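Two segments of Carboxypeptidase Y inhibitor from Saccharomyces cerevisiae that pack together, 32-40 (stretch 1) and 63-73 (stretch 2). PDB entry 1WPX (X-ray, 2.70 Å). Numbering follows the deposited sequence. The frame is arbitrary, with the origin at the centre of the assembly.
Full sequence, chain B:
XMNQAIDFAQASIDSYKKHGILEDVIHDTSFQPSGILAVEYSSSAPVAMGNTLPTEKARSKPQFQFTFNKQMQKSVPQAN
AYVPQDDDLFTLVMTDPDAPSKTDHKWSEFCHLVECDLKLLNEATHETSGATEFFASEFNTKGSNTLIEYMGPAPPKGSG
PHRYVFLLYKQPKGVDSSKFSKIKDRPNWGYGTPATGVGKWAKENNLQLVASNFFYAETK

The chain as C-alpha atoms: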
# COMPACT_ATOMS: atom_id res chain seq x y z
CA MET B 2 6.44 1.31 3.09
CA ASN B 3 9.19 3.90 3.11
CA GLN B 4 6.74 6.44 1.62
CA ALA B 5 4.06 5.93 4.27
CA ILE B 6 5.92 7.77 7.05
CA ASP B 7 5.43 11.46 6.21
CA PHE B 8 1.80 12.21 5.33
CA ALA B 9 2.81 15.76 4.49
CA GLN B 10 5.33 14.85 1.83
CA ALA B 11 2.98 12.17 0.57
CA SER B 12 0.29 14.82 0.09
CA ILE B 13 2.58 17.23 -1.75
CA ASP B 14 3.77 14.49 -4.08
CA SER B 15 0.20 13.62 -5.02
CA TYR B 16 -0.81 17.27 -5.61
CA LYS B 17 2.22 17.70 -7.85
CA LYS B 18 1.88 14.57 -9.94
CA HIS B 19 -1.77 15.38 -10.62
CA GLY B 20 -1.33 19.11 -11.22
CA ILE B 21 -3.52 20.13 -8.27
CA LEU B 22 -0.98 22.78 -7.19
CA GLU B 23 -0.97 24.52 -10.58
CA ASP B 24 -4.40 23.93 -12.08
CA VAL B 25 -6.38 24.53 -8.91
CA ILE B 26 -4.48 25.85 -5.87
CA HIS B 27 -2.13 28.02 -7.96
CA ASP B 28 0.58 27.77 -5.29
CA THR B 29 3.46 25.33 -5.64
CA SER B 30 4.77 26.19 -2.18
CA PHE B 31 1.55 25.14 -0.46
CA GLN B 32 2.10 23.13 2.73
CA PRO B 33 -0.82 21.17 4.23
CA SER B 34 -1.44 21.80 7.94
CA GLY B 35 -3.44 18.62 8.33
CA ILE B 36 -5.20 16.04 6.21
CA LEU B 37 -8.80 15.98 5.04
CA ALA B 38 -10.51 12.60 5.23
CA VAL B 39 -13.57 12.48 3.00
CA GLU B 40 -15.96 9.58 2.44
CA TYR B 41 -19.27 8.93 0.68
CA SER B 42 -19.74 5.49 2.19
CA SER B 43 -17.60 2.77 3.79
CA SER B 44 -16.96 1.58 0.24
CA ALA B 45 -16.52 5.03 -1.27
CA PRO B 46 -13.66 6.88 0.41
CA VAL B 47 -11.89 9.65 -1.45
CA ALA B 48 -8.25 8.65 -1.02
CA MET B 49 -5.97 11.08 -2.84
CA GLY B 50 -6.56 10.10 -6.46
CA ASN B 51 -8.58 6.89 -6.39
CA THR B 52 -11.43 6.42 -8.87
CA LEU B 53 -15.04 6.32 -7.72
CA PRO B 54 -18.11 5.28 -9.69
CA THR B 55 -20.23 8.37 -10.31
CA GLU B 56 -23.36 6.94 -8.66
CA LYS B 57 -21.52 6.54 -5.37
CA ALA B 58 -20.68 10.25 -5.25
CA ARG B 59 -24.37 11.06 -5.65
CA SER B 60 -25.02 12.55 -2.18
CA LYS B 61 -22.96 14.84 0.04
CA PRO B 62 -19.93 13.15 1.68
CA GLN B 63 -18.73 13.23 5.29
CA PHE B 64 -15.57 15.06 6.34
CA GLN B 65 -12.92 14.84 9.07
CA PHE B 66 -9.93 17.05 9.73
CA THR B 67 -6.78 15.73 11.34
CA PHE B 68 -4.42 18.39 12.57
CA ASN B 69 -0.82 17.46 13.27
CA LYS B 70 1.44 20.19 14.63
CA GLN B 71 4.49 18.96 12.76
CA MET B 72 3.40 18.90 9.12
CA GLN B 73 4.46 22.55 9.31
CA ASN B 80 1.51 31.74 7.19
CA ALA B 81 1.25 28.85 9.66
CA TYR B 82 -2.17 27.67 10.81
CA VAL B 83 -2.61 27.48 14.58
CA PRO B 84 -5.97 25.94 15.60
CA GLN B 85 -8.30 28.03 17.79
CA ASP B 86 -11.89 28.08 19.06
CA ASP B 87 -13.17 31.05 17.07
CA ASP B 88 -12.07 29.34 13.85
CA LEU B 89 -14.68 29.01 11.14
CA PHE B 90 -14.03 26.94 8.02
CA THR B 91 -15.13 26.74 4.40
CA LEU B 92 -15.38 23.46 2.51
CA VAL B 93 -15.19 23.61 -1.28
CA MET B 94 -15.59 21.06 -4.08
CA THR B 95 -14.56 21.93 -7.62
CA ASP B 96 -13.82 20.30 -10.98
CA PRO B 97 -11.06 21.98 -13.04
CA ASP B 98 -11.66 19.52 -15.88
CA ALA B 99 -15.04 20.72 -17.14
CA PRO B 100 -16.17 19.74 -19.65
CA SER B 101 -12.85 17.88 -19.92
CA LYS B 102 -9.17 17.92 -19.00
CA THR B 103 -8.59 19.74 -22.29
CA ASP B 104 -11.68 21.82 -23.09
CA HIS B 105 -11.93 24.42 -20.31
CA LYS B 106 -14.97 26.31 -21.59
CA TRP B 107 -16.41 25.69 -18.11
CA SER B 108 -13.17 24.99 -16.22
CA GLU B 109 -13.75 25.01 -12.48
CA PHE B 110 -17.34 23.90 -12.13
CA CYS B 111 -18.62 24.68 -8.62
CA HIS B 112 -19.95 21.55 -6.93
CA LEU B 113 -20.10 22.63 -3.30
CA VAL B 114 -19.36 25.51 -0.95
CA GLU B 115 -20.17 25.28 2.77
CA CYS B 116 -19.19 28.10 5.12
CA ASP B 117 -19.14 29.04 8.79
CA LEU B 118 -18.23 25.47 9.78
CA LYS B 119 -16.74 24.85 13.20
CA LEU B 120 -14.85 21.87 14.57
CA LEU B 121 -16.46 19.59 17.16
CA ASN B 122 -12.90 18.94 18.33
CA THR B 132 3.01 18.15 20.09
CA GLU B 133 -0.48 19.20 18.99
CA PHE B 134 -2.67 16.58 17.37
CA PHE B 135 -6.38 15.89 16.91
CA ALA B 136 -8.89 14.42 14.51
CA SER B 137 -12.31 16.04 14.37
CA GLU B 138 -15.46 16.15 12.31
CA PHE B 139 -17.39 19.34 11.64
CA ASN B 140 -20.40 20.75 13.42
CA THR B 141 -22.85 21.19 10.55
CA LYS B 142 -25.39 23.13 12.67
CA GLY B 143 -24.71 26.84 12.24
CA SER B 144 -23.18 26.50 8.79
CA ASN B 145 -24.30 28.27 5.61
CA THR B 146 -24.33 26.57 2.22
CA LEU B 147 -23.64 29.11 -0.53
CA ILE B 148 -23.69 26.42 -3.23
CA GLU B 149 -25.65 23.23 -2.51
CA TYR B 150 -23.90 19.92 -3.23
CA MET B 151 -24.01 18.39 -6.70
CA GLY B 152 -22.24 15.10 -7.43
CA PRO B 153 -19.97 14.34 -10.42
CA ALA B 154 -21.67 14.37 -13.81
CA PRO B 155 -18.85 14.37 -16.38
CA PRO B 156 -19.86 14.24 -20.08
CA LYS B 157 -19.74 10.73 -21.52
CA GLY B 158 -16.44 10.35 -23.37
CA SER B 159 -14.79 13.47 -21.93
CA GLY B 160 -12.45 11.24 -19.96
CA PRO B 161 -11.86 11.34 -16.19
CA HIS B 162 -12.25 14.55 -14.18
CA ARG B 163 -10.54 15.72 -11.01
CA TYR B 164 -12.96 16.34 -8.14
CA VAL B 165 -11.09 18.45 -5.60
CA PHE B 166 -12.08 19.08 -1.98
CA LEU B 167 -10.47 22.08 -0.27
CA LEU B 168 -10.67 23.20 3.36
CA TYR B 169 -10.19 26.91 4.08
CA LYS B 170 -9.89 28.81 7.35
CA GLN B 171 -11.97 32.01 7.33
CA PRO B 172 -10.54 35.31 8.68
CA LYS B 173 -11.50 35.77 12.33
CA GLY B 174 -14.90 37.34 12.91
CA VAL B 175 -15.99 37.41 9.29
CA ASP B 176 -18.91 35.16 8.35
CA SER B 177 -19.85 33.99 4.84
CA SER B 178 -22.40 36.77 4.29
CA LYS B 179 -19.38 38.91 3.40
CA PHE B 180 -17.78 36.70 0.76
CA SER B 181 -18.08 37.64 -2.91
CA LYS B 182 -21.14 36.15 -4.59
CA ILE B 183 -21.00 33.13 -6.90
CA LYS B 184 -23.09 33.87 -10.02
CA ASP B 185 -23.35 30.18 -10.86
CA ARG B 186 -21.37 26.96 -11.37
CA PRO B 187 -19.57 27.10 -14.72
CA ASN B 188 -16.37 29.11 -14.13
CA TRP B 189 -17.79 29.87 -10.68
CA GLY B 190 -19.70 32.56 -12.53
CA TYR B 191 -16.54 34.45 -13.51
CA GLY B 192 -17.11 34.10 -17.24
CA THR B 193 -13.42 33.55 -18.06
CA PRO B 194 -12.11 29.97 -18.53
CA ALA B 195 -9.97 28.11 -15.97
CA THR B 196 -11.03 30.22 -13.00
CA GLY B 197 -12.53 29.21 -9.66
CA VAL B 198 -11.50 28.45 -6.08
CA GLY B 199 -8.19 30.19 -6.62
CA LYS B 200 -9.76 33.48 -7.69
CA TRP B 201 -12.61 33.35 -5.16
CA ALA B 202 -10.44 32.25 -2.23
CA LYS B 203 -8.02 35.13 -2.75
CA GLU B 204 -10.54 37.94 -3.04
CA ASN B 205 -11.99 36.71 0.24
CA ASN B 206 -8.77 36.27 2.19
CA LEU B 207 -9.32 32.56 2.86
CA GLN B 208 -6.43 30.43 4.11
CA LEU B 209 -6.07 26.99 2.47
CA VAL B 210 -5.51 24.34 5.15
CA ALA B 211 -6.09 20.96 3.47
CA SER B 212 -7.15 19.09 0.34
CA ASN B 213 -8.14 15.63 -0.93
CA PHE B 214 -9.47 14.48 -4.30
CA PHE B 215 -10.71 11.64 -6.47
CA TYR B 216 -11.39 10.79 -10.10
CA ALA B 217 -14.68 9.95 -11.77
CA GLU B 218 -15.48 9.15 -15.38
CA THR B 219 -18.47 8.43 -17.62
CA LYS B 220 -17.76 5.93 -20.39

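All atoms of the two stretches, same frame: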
# COMPACT_ATOMS: atom_id res chain seq x y z
N GLN B 32 1.76 24.13 1.73
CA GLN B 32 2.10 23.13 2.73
C GLN B 32 0.83 22.81 3.50
O GLN B 32 0.22 23.70 4.09
CB GLN B 32 3.14 23.66 3.72
CG GLN B 32 4.53 23.86 3.14
CD GLN B 32 5.22 22.55 2.80
OE1 GLN B 32 4.71 21.77 2.00
NE2 GLN B 32 6.37 22.31 3.41
N PRO B 33 0.40 21.54 3.50
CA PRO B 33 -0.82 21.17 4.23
C PRO B 33 -0.57 21.24 5.73
O PRO B 33 0.51 20.90 6.20
CB PRO B 33 -1.07 19.73 3.77
CG PRO B 33 -0.39 19.66 2.43
CD PRO B 33 0.87 20.43 2.66
N SER B 34 -1.57 21.69 6.49
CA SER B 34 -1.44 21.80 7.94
C SER B 34 -2.03 20.57 8.59
O SER B 34 -1.78 20.29 9.76
CB SER B 34 -2.16 23.04 8.46
OG SER B 34 -1.48 24.20 8.02
N GLY B 35 -2.82 19.83 7.82
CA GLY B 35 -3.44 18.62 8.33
C GLY B 35 -3.88 17.82 7.13
O GLY B 35 -3.45 18.10 6.01
N ILE B 36 -4.72 16.81 7.34
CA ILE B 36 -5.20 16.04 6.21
C ILE B 36 -6.71 15.94 6.28
O ILE B 36 -7.29 15.81 7.36
CB ILE B 36 -4.55 14.62 6.16
CG1 ILE B 36 -5.26 13.67 7.11
CG2 ILE B 36 -3.05 14.70 6.46
CD1 ILE B 36 -6.29 12.83 6.41
N LEU B 37 -7.35 16.03 5.12
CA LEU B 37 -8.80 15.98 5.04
C LEU B 37 -9.32 14.61 4.62
O LEU B 37 -9.15 14.20 3.47
CB LEU B 37 -9.29 17.03 4.04
CG LEU B 37 -10.80 17.26 3.93
CD1 LEU B 37 -11.37 17.83 5.22
CD2 LEU B 37 -11.05 18.22 2.78
N ALA B 38 -9.96 13.90 5.55
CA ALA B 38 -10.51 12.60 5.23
C ALA B 38 -11.93 12.85 4.75
O ALA B 38 -12.72 13.51 5.42
CB ALA B 38 -10.52 11.70 6.45
N VAL B 39 -12.25 12.32 3.58
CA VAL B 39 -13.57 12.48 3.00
C VAL B 39 -14.07 11.11 2.59
O VAL B 39 -13.30 10.28 2.10
CB VAL B 39 -13.51 13.40 1.75
CG1 VAL B 39 -14.91 13.68 1.22
CG2 VAL B 39 -12.78 14.70 2.11
N GLU B 40 -15.36 10.87 2.79
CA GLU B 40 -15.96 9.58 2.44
C GLU B 40 -17.44 9.70 2.09
O GLU B 40 -18.18 10.46 2.72
CB GLU B 40 -15.80 8.62 3.61
CG GLU B 40 -16.41 7.27 3.37
CD GLU B 40 -16.43 6.43 4.62
OE1 GLU B 40 -17.09 6.84 5.60
OE2 GLU B 40 -15.78 5.36 4.63
N GLN B 63 -19.08 12.85 3.93
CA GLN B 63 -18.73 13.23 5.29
C GLN B 63 -17.27 13.67 5.31
O GLN B 63 -16.47 13.21 4.49
CB GLN B 63 -18.92 12.05 6.24
CG GLN B 63 -20.31 11.50 6.26
CD GLN B 63 -20.42 10.28 7.15
OE1 GLN B 63 -20.21 10.36 8.37
NE2 GLN B 63 -20.73 9.13 6.54
N PHE B 64 -16.93 14.55 6.24
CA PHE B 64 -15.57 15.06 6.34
C PHE B 64 -14.98 14.94 7.75
O PHE B 64 -15.71 14.88 8.74
CB PHE B 64 -15.54 16.53 5.93
CG PHE B 64 -16.07 16.80 4.56
CD1 PHE B 64 -15.23 16.79 3.45
CD2 PHE B 64 -17.43 17.07 4.37
CE1 PHE B 64 -15.72 17.06 2.17
CE2 PHE B 64 -17.93 17.34 3.10
CZ PHE B 64 -17.07 17.34 1.99
N GLN B 65 -13.66 14.90 7.81
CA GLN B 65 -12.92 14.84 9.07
C GLN B 65 -11.62 15.56 8.84
O GLN B 65 -11.02 15.43 7.78
CB GLN B 65 -12.62 13.40 9.49
CG GLN B 65 -11.77 13.34 10.77
CD GLN B 65 -11.27 11.94 11.10
OE1 GLN B 65 -10.60 11.30 10.30
NE2 GLN B 65 -11.61 11.47 12.30
N PHE B 66 -11.18 16.32 9.83
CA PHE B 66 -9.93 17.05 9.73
C PHE B 66 -8.97 16.58 10.81
O PHE B 66 -9.31 16.54 11.98
CB PHE B 66 -10.18 18.55 9.89
CG PHE B 66 -8.92 19.39 9.85
CD1 PHE B 66 -8.06 19.33 8.76
CD2 PHE B 66 -8.61 20.24 10.90
CE1 PHE B 66 -6.91 20.11 8.72
CE2 PHE B 66 -7.45 21.02 10.87
CZ PHE B 66 -6.60 20.96 9.78
N THR B 67 -7.78 16.18 10.39
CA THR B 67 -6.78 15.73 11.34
C THR B 67 -5.67 16.75 11.33
O THR B 67 -5.02 16.97 10.31
CB THR B 67 -6.21 14.34 10.97
OG1 THR B 67 -7.19 13.34 11.25
CG2 THR B 67 -4.96 14.04 11.77
N PHE B 68 -5.48 17.41 12.46
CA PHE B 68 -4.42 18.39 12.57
C PHE B 68 -3.23 17.73 13.25
O PHE B 68 -3.39 16.98 14.21
CB PHE B 68 -4.89 19.61 13.36
CG PHE B 68 -3.77 20.54 13.75
CD1 PHE B 68 -3.16 20.44 14.99
CD2 PHE B 68 -3.30 21.50 12.85
CE1 PHE B 68 -2.10 21.28 15.34
CE2 PHE B 68 -2.24 22.34 13.18
CZ PHE B 68 -1.64 22.23 14.43
N ASN B 69 -2.05 18.01 12.72
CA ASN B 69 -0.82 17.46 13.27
C ASN B 69 0.23 18.55 13.31
O ASN B 69 0.83 18.87 12.28
CB ASN B 69 -0.33 16.30 12.42
CG ASN B 69 0.96 15.70 12.95
OD1 ASN B 69 1.03 15.30 14.11
ND2 ASN B 69 1.98 15.63 12.10
N LYS B 70 0.44 19.14 14.48
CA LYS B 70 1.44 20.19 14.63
C LYS B 70 2.80 19.56 14.40
O LYS B 70 3.45 19.09 15.33
CB LYS B 70 1.38 20.81 16.02
CG LYS B 70 2.53 21.76 16.33
CD LYS B 70 2.38 22.38 17.70
CE LYS B 70 3.68 23.00 18.18
NZ LYS B 70 4.73 21.95 18.36
N GLN B 71 3.22 19.54 13.14
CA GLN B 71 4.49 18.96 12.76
C GLN B 71 4.59 19.04 11.24
O GLN B 71 5.66 19.30 10.69
CB GLN B 71 4.56 17.50 13.22
CG GLN B 71 5.97 16.95 13.34
CD GLN B 71 6.66 16.83 11.99
OE1 GLN B 71 7.89 16.86 11.91
NE2 GLN B 71 5.88 16.67 10.93
N MET B 72 3.46 18.83 10.58
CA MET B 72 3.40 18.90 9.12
C MET B 72 3.73 20.31 8.65
O MET B 72 3.62 20.63 7.46
CB MET B 72 2.00 18.51 8.65
CG MET B 72 1.57 17.13 9.08
SD MET B 72 -0.07 16.74 8.46
CE MET B 72 0.29 16.53 6.72
N GLN B 73 4.12 21.16 9.60
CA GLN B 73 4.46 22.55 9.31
C GLN B 73 5.87 22.89 9.78
O GLN B 73 6.33 22.39 10.82
CB GLN B 73 3.44 23.47 9.97
CG GLN B 73 2.02 23.25 9.50
CD GLN B 73 1.03 24.21 10.14
OE1 GLN B 73 0.74 24.13 11.33
NE2 GLN B 73 0.51 25.13 9.34

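What joins the two backbones? Residues 35-40 and 63-69 are neighbouring strands running antiparallel, their directions 161° apart and their axes approaching to 4.8 Å. Six hydrogen bonds link them, two for each of three residue pairs. Ile36 N donates to Thr67 O at 3.0 Å, and Thr67 N returns a bond to Ile36 O at 3.1 Å. Ala38 N to Gln65 O and Gln65 N to Ala38 O, both 2.9 Å, form the next rung. The last consists of Glu40 N to Gln63 O at 3.1 Å and Gln63 N to Glu40 O at 2.8 Å. Leu37 with Phe66 and Val39 with Phe64 lie between these rungs as non-hydrogen-bonded pairs, and Gly35 with Phe68 is another, just beyond the Ile36-Thr67 rung. Carbonyls of the rungs also receive CA-H...O contacts from the residues between them, such as Val39 CA to Gln63 O at 3.3 Å and Phe64 CA to Ala38 O at 3.4 Å.

Which apolar side chains meet across the strands? Leu37, Val39, Phe64, Phe66 and Phe68 all project from the same face of the sheet, and all are buried. Phe64, with chi1 in the m well, sets its ring obliquely beside two branched aliphatic residues: its CD1 lies 3.5 Å from Val39 CG2 and 4.4 Å from Leu37 CD1. Compact, branched side chains suit these positions because they can fill the space next to a broad ring without needing a polar partner. The end of Leu37 (chi1 t, chi2 p) comes nearer to the neighbouring strand, bringing its CD1 to 3.5 Å from Gln65 O.

Why does a glycine suit position 35? The strands come especially close here, with Gly35 CA 4.4 Å from Phe68 CA and 3.0 Å from Thr67 O. An ideally placed CB would clash with both Thr67 O, at 2.3 Å, and Phe66 CE1, at 2.6 Å. Without a side chain, the residue lets the Phe66 ring lie close beside the backbone, its CE1 3.8 Å from Gly35 CA.

What occupies the other face? Ile36, Ala38 and Glu40 share it with Thr67, Gln65 and Gln63. Small Ala38 leaves room for the extended side chain of Gln65, whose OE1 comes to 3.9 Å from Ala38 CB; the Gln65 NE2 is satisfied by a hydrogen bond elsewhere in the structure. Ile36 CG1 approaches Thr67 CB at 4.0 Å, a contact between two beta-branched residues well suited to a strand.

How does the contact continue past the strands? After Asn69 the second stretch turns back, supported by a backbone hydrogen bond from Met72 N to Asn69 O at 3.1 Å. Met72 then points toward the first stretch, and its long, flexible thioether reaches two residues: Met72 CE is 3.8 Å from Ile36 CG2, and Met72 SD is 3.9 Å from Gly35 CA. Met72 and Ser34 are among the most heavily covered residues in a contact that buries 821 Å², counting both sides.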